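Local coordinates for protein esterase (Rhizomucor miehei CAU432, PDB 4WY8) that hydrolyses carboxylic ester bonds as a fungal carboxylesterase, probably through a serine nucleophile set in an alpha/beta hydrolase fold, at residues A[176-181]-A[247-252]; A[238-243]-A[267-272]. All coordinates share one frame; numbering follows the deposited sequence.

Contact 1: A[176-181]-A[247-252]; sequences RAKQLG and LRVLPR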
ATOM      1  N   ARG A 176     -13.733  -5.831  21.379  1.00 20.21           N
ATOM      2  CA  ARG A 176     -14.250  -5.557  22.706  1.00 23.07           C
ATOM      3  C   ARG A 176     -15.213  -4.365  22.751  1.00 26.87           C
ATOM      4  O   ARG A 176     -16.270  -4.453  23.368  1.00 28.02           O
ATOM      5  CB  ARG A 176     -13.101  -5.323  23.679  1.00 22.29           C
ATOM      6  CG  ARG A 176     -13.605  -5.181  25.078  1.00 24.69           C
ATOM      7  CD  ARG A 176     -14.109  -6.530  25.589  1.00 30.38           C
ATOM      8  NE  ARG A 176     -15.017  -6.346  26.711  1.00 37.57           N
ATOM      9  CZ  ARG A 176     -14.634  -6.061  27.948  1.00 36.24           C
ATOM     10  NH1 ARG A 176     -13.345  -5.937  28.240  1.00 39.42           N
ATOM     11  NH2 ARG A 176     -15.548  -5.906  28.892  1.00 41.37           N
ATOM     12  N   ALA A 177     -14.862  -3.263  22.094  1.00 18.27           N
ATOM     13  CA  ALA A 177     -15.749  -2.113  22.057  1.00 25.68           C
ATOM     14  C   ALA A 177     -17.056  -2.491  21.349  1.00 23.59           C
ATOM     15  O   ALA A 177     -18.129  -2.031  21.725  1.00 21.34           O
ATOM     16  CB  ALA A 177     -15.077  -0.919  21.352  1.00 16.62           C
ATOM     17  N   LYS A 178     -16.961  -3.320  20.318  1.00 23.66           N
ATOM     18  CA  LYS A 178     -18.177  -3.796  19.659  1.00 27.29           C
ATOM     19  C   LYS A 178     -19.072  -4.546  20.649  1.00 31.11           C
ATOM     20  O   LYS A 178     -20.279  -4.326  20.697  1.00 35.29           O
ATOM     21  CB  LYS A 178     -17.855  -4.709  18.479  1.00 23.43           C
ATOM     22  CG  LYS A 178     -19.120  -5.344  17.879  1.00 29.24           C
ATOM     23  CD  LYS A 178     -18.831  -6.589  17.059  1.00 24.01           C
ATOM     24  CE  LYS A 178     -20.117  -7.241  16.563  1.00 24.09           C
ATOM     25  NZ  LYS A 178     -19.849  -8.486  15.772  1.00 22.83           N
ATOM     26  N   GLN A 179     -18.474  -5.437  21.434  1.00 32.60           N
ATOM     27  CA  GLN A 179     -19.249  -6.199  22.424  1.00 35.19           C
ATOM     28  C   GLN A 179     -19.900  -5.321  23.514  1.00 34.50           C
ATOM     29  O   GLN A 179     -20.920  -5.700  24.100  1.00 37.22           O
ATOM     30  CB  GLN A 179     -18.364  -7.285  23.039  1.00 31.91           C
ATOM     31  CG  GLN A 179     -18.155  -8.398  22.015  1.00 31.76           C
ATOM     32  CD  GLN A 179     -17.583  -9.673  22.588  1.00 34.10           C
ATOM     33  OE1 GLN A 179     -17.237  -9.750  23.779  1.00 33.05           O
ATOM     34  NE2 GLN A 179     -17.503 -10.703  21.742  1.00 31.47           N
ATOM     35  N   LEU A 180     -19.309  -4.162  23.790  1.00 29.33           N
ATOM     36  CA  LEU A 180     -19.903  -3.199  24.729  1.00 31.61           C
ATOM     37  C   LEU A 180     -20.885  -2.215  24.055  1.00 28.30           C
ATOM     38  O   LEU A 180     -21.325  -1.244  24.670  1.00 31.43           O
ATOM     39  CB  LEU A 180     -18.804  -2.430  25.460  1.00 29.58           C
ATOM     40  CG  LEU A 180     -18.122  -3.109  26.673  1.00 39.36           C
ATOM     41  CD1 LEU A 180     -17.953  -4.622  26.584  1.00 33.39           C
ATOM     42  CD2 LEU A 180     -16.804  -2.420  27.030  1.00 35.30           C
ATOM     43  N   GLY A 181     -21.220  -2.480  22.795  1.00 27.90           N
ATOM     44  CA  GLY A 181     -22.170  -1.657  22.062  1.00 30.74           C
ATOM     45  C   GLY A 181     -21.695  -0.245  21.762  1.00 36.58           C
ATOM     46  O   GLY A 181     -22.504   0.653  21.541  1.00 40.34           O
ATOM     47  N   LEU A 247     -16.790 -11.059  14.251  1.00 18.22           N
ATOM     48  CA  LEU A 247     -15.985 -10.002  13.630  1.00 15.66           C
ATOM     49  C   LEU A 247     -16.813  -9.027  12.764  1.00 22.26           C
ATOM     50  O   LEU A 247     -16.278  -8.063  12.206  1.00 17.74           O
ATOM     51  CB  LEU A 247     -14.893 -10.632  12.751  1.00 13.46           C
ATOM     52  CG  LEU A 247     -13.850 -11.437  13.529  1.00 15.92           C
ATOM     53  CD1 LEU A 247     -12.891 -12.141  12.583  1.00 14.52           C
ATOM     54  CD2 LEU A 247     -13.137 -10.567  14.543  1.00  9.89           C
ATOM     55  N   ARG A 248     -18.117  -9.279  12.656  1.00 18.68           N
ATOM     56  CA  ARG A 248     -19.006  -8.421  11.877  1.00 19.52           C
ATOM     57  C   ARG A 248     -19.067  -7.034  12.496  1.00 15.97           C
ATOM     58  O   ARG A 248     -18.843  -6.889  13.695  1.00 20.56           O
ATOM     59  CB  ARG A 248     -20.405  -9.031  11.823  1.00 15.94           C
ATOM     60  CG  ARG A 248     -20.440 -10.341  11.089  1.00 19.98           C
ATOM     61  CD  ARG A 248     -21.835 -10.775  10.702  1.00 23.55           C
ATOM     62  NE  ARG A 248     -21.765 -12.052   9.996  1.00 29.08           N
ATOM     63  CZ  ARG A 248     -21.633 -12.153   8.681  1.00 26.64           C
ATOM     64  NH1 ARG A 248     -21.580 -11.045   7.950  1.00 26.95           N
ATOM     65  NH2 ARG A 248     -21.566 -13.347   8.100  1.00 23.91           N
ATOM     66  N   VAL A 249     -19.419  -6.037  11.686  1.00 19.60           N
ATOM     67  CA  VAL A 249     -19.521  -4.634  12.116  1.00 19.14           C
ATOM     68  C   VAL A 249     -18.331  -4.186  12.998  1.00 16.13           C
ATOM     69  O   VAL A 249     -18.461  -3.656  14.096  1.00 18.07           O
ATOM     70  CB  VAL A 249     -20.957  -4.387  12.765  1.00 22.74           C
ATOM     71  CG1 VAL A 249     -21.985  -5.329  12.131  1.00 24.86           C
ATOM     72  CG2 VAL A 249     -21.022  -4.549  14.275  1.00 29.44           C
ATOM     73  N   LEU A 250     -17.130  -4.399  12.474  1.00 18.31           N
ATOM     74  CA  LEU A 250     -15.923  -3.824  13.081  1.00 15.59           C
ATOM     75  C   LEU A 250     -15.512  -2.557  12.319  1.00 14.95           C
ATOM     76  O   LEU A 250     -15.972  -2.316  11.181  1.00 11.28           O
ATOM     77  CB  LEU A 250     -14.792  -4.853  13.087  1.00 15.77           C
ATOM     78  CG  LEU A 250     -14.957  -5.979  14.104  1.00 14.40           C
ATOM     79  CD1 LEU A 250     -13.753  -6.891  14.079  1.00 16.39           C
ATOM     80  CD2 LEU A 250     -15.208  -5.448  15.494  1.00 12.71           C
ATOM     81  N   PRO A 251     -14.635  -1.737  12.924  1.00 13.69           N
ATOM     82  CA  PRO A 251     -14.280  -0.510  12.198  1.00 10.20           C
ATOM     83  C   PRO A 251     -13.485  -0.752  10.915  1.00  7.94           C
ATOM     84  O   PRO A 251     -12.759  -1.740  10.790  1.00 10.87           O
ATOM     85  CB  PRO A 251     -13.470   0.289  13.234  1.00 10.15           C
ATOM     86  CG  PRO A 251     -13.949  -0.232  14.567  1.00 12.98           C
ATOM     87  CD  PRO A 251     -14.172  -1.711  14.324  1.00 14.53           C
ATOM     88  N   ARG A 252     -13.693   0.120   9.940  1.00  9.80           N
ATOM     89  CA  ARG A 252     -12.903   0.171   8.699  1.00 11.88           C
ATOM     90  C   ARG A 252     -11.404  -0.103   8.985  1.00 11.80           C
ATOM     91  O   ARG A 252     -10.814   0.500   9.890  1.00  9.61           O
ATOM     92  CB  ARG A 252     -13.105   1.548   8.048  1.00 11.21           C
ATOM     93  CG  ARG A 252     -12.261   1.861   6.833  1.00 13.43           C
ATOM     94  CD  ARG A 252     -12.570   3.302   6.326  1.00 14.21           C
ATOM     95  NE  ARG A 252     -11.412   3.907   5.660  1.00 10.52           N
ATOM     96  CZ  ARG A 252     -11.140   3.752   4.372  1.00 13.71           C
ATOM     97  NH1 ARG A 252     -11.951   3.018   3.615  1.00 11.64           N
ATOM     98  NH2 ARG A 252     -10.053   4.313   3.838  1.00 13.86           N
TER
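K178, in the last turn of helix 165-179, reaches across to the irregular segment 247-252 and makes every contact between the two. Its CB touches one methyl of L250, CD2, at 4.1 Å, and CG passes at the limit of contact with V249 CG2. K178 CD has R248 O at 3.4 Å and, farther off, L250 CD2. K178 CE lies 3.6 Å from V249 CG2 and 3.2 Å from R248 O, the valine side chain lying across the lysine chain at about a right angle. With K178 CG anti to the backbone N (chi1 of K178 173°) and the chain extended beyond it, the ammonium group is carried the full length of the side chain to R248. There K178 NZ donates a hydrogen bond of 2.8 Å to R248 O, meeting the carbonyl at a C=O...N angle of 126° and tilted 35° out of its plane.

In the alpha/beta hydrolase fold, helix 165-179 is the one that probably follows the nucleophile elbow, and 247-252 is the connection from helix 244-247 into strand 253-258. The lysine thus joins the far end of that helix to the lead-in to strand 253-258, next to the edge strand 281-286. Just beyond it the helix stops in a Schellman motif, with G181 at positive phi and G181 N bonded to K178 O at 2.9 Å. A second, weak hydrogen bond links NZ to D246 O, and N279 holds the loop from beyond the two segments through L247 O and L250 N. L250 also packs on I175, about one helical turn before K178.

Contact 2: A[238-243]-A[267-272]; sequences CPLKAS and GEAYAR
Y270 and L240 meet where the 3-10 turn 239-241 adjoins helix 264-276, one of the helices that flank the central sheet of the alpha/beta hydrolase fold. The contact is apolar, and no hydrogen bond crosses it. The ring of Y270 lies against P239, whose CB is 3.7 Å from Y270 CE1 and also approaches CZ and OH. The carbonyl oxygen of P239 comes close to the same CE1, meeting the ring obliquely, as does the CA of L240. L240 works in the other direction: its CD1 rests on the helix backbone, 3.6 Å from Y270 N and 3.7 Å from A269 C, and touches A269 CB at 3.9 Å.

Both side chains owe their reach to a similar first torsion. In Y270, CG stands anti to the backbone N (chi1 -176°), which carries the ring out from the helix to the proline; in L240 the corresponding angle is -175°, directing the isobutyl group to the helix surface. Behind them, the turn is held by its own backbone bonds, among them K241 N to C238 O.

Further out, P239 is backed by N168, V172 and I175 of helix 165-179, and Y270 also meets A171 there, so helix 165-179 lies against both the proline and the tyrosine. K273, in the next turn of helix 264-276, bonds through NZ to the carbonyl oxygens of L240 and A242, adding a polar tie beside the apolar contact. The carbonyl of P239 takes part in both the turn and the contact: P239 O accepts a hydrogen bond from A242 N at 3.1 Å while lying 3.5 Å from Y270 CE1.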
ATOM      1  N   CYS A 238      -6.176 -14.103  20.799  1.00 13.39           N
ATOM      2  CA  CYS A 238      -5.902 -14.510  19.425  1.00 18.92           C
ATOM      3  C   CYS A 238      -7.159 -14.274  18.600  1.00 18.14           C
ATOM      4  O   CYS A 238      -8.011 -15.152  18.487  1.00 16.66           O
ATOM      5  CB  CYS A 238      -5.495 -15.980  19.360  1.00 16.20           C
ATOM      6  SG  CYS A 238      -4.059 -16.399  20.420  1.00 20.11           S
ATOM      7  N   PRO A 239      -7.289 -13.066  18.038  1.00 18.69           N
ATOM      8  CA  PRO A 239      -8.512 -12.717  17.308  1.00 16.11           C
ATOM      9  C   PRO A 239      -8.721 -13.533  16.036  1.00 15.14           C
ATOM     10  O   PRO A 239      -9.827 -13.515  15.504  1.00 16.18           O
ATOM     11  CB  PRO A 239      -8.310 -11.233  16.971  1.00 16.08           C
ATOM     12  CG  PRO A 239      -6.802 -11.000  17.083  1.00 14.30           C
ATOM     13  CD  PRO A 239      -6.355 -11.932  18.172  1.00 14.92           C
ATOM     14  N   LEU A 240      -7.708 -14.251  15.561  1.00 15.16           N
ATOM     15  CA  LEU A 240      -7.888 -15.115  14.386  1.00 14.89           C
ATOM     16  C   LEU A 240      -8.799 -16.306  14.669  1.00 17.56           C
ATOM     17  O   LEU A 240      -9.396 -16.883  13.747  1.00 19.11           O
ATOM     18  CB  LEU A 240      -6.542 -15.620  13.888  1.00 16.00           C
ATOM     19  CG  LEU A 240      -6.520 -16.449  12.598  1.00 19.25           C
ATOM     20  CD1 LEU A 240      -7.176 -15.712  11.411  1.00 15.67           C
ATOM     21  CD2 LEU A 240      -5.093 -16.869  12.285  1.00 14.69           C
ATOM     22  N   LYS A 241      -8.912 -16.673  15.941  1.00 18.12           N
ATOM     23  CA  LYS A 241      -9.766 -17.795  16.338  1.00 20.14           C
ATOM     24  C   LYS A 241     -11.240 -17.362  16.392  1.00 20.86           C
ATOM     25  O   LYS A 241     -12.126 -18.190  16.599  1.00 23.12           O
ATOM     26  CB  LYS A 241      -9.343 -18.339  17.714  1.00 16.54           C
ATOM     27  CG  LYS A 241      -7.870 -18.761  17.856  1.00 16.74           C
ATOM     28  CD  LYS A 241      -7.644 -19.412  19.247  1.00 22.77           C
ATOM     29  CE  LYS A 241      -6.160 -19.632  19.565  1.00 19.27           C
ATOM     30  NZ  LYS A 241      -5.464 -20.416  18.504  1.00 19.42           N
ATOM     31  N   ALA A 242     -11.504 -16.065  16.229  1.00 17.23           N
ATOM     32  CA  ALA A 242     -12.883 -15.578  16.271  1.00 20.36           C
ATOM     33  C   ALA A 242     -13.695 -16.122  15.102  1.00 19.22           C
ATOM     34  O   ALA A 242     -13.159 -16.396  14.027  1.00 19.92           O
ATOM     35  CB  ALA A 242     -12.916 -14.050  16.263  1.00 17.56           C
ATOM     36  N   SER A 243     -14.994 -16.273  15.314  1.00 17.50           N
ATOM     37  CA  SER A 243     -15.883 -16.649  14.220  1.00 24.03           C
ATOM     38  C   SER A 243     -16.178 -15.424  13.362  1.00 18.89           C
ATOM     39  O   SER A 243     -15.997 -14.283  13.810  1.00 21.10           O
ATOM     40  CB  SER A 243     -17.185 -17.211  14.762  1.00 20.81           C
ATOM     41  OG  SER A 243     -17.909 -16.150  15.359  1.00 21.48           O
ATOM     42  N   GLY A 267      -1.639 -12.692   9.959  1.00 11.02           N
ATOM     43  CA  GLY A 267      -2.116 -11.342   9.687  1.00  8.80           C
ATOM     44  C   GLY A 267      -2.962 -11.329   8.429  1.00 12.34           C
ATOM     45  O   GLY A 267      -4.070 -10.738   8.399  1.00 12.49           O
ATOM     46  N   GLU A 268      -2.443 -11.959   7.371  1.00 11.46           N
ATOM     47  CA  GLU A 268      -3.224 -12.045   6.140  1.00 12.15           C
ATOM     48  C   GLU A 268      -4.522 -12.887   6.302  1.00 16.13           C
ATOM     49  O   GLU A 268      -5.589 -12.486   5.811  1.00 16.36           O
ATOM     50  CB  GLU A 268      -2.333 -12.573   5.000  1.00 16.32           C
ATOM     51  CG  GLU A 268      -1.209 -11.560   4.692  1.00 18.70           C
ATOM     52  CD  GLU A 268      -0.387 -11.846   3.443  1.00 19.22           C
ATOM     53  OE1 GLU A 268      -0.645 -12.848   2.740  1.00 20.30           O
ATOM     54  OE2 GLU A 268       0.520 -11.024   3.145  1.00 20.20           O
ATOM     55  N   ALA A 269      -4.464 -13.999   7.034  1.00 14.24           N
ATOM     56  CA  ALA A 269      -5.677 -14.781   7.314  1.00 15.41           C
ATOM     57  C   ALA A 269      -6.698 -13.978   8.142  1.00 13.34           C
ATOM     58  O   ALA A 269      -7.919 -14.114   7.940  1.00 14.45           O
ATOM     59  CB  ALA A 269      -5.332 -16.082   8.019  1.00 12.28           C
ATOM     60  N   TYR A 270      -6.217 -13.151   9.070  1.00 10.65           N
ATOM     61  CA  TYR A 270      -7.132 -12.309   9.841  1.00  9.37           C
ATOM     62  C   TYR A 270      -7.784 -11.289   8.928  1.00 14.28           C
ATOM     63  O   TYR A 270      -8.994 -11.000   9.059  1.00 16.61           O
ATOM     64  CB  TYR A 270      -6.427 -11.608  11.002  1.00  9.39           C
ATOM     65  CG  TYR A 270      -7.374 -10.812  11.885  1.00 13.30           C
ATOM     66  CD1 TYR A 270      -8.375 -11.452  12.619  1.00 12.55           C
ATOM     67  CD2 TYR A 270      -7.246  -9.432  12.021  1.00 10.60           C
ATOM     68  CE1 TYR A 270      -9.253 -10.743  13.435  1.00 12.40           C
ATOM     69  CE2 TYR A 270      -8.129  -8.703  12.850  1.00 11.70           C
ATOM     70  CZ  TYR A 270      -9.131  -9.377  13.547  1.00 13.17           C
ATOM     71  OH  TYR A 270     -10.017  -8.708  14.374  1.00 10.95           O
ATOM     72  N   ALA A 271      -7.012 -10.750   7.986  1.00 11.56           N
ATOM     73  CA  ALA A 271      -7.631  -9.857   7.000  1.00 12.82           C
ATOM     74  C   ALA A 271      -8.717 -10.565   6.151  1.00 13.36           C
ATOM     75  O   ALA A 271      -9.811 -10.002   5.902  1.00 15.80           O
ATOM     76  CB  ALA A 271      -6.581  -9.263   6.099  1.00 11.83           C
ATOM     77  N   ARG A 272      -8.425 -11.778   5.689  1.00 10.75           N
ATOM     78  CA  ARG A 272      -9.451 -12.558   4.964  1.00 15.09           C
ATOM     79  C   ARG A 272     -10.716 -12.772   5.798  1.00 13.02           C
ATOM     80  O   ARG A 272     -11.816 -12.567   5.301  1.00 15.81           O
ATOM     81  CB  ARG A 272      -8.897 -13.905   4.535  1.00 13.10           C
ATOM     82  CG  ARG A 272      -7.874 -13.793   3.446  1.00 17.65           C
ATOM     83  CD  ARG A 272      -7.523 -15.141   2.831  1.00 17.05           C
ATOM     84  NE  ARG A 272      -6.294 -14.985   2.056  1.00 20.94           N
ATOM     85  CZ  ARG A 272      -5.079 -15.182   2.557  1.00 22.30           C
ATOM     86  NH1 ARG A 272      -4.949 -15.574   3.821  1.00 14.96           N
ATOM     87  NH2 ARG A 272      -4.001 -14.993   1.797  1.00 18.45           N
TER

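How the contacts relate
The two contacts lie on the same side of the chain's centre, about 14 Å apart between their centres, and both involve parts of the chain around helix 244-247. Contact 1 lies nearer the surface: a partly exposed lysine uses its aliphatic length and one charged hydrogen bond to a backbone carbonyl. Contact 2 joins a 3-10 turn to helix 264-276 through side-chain and backbone packing, with buried P239 and Y270 beside partly exposed L240 and A269. They meet through L247, whose CD2 lies 3.6 Å from Y270 OH and also touches A242 CB, and, more loosely, through L250 CD1, 4.2 Å from Y270 OH. Helix 165-179 serves both, supplying K178 to contact 1 and backing P239 in contact 2.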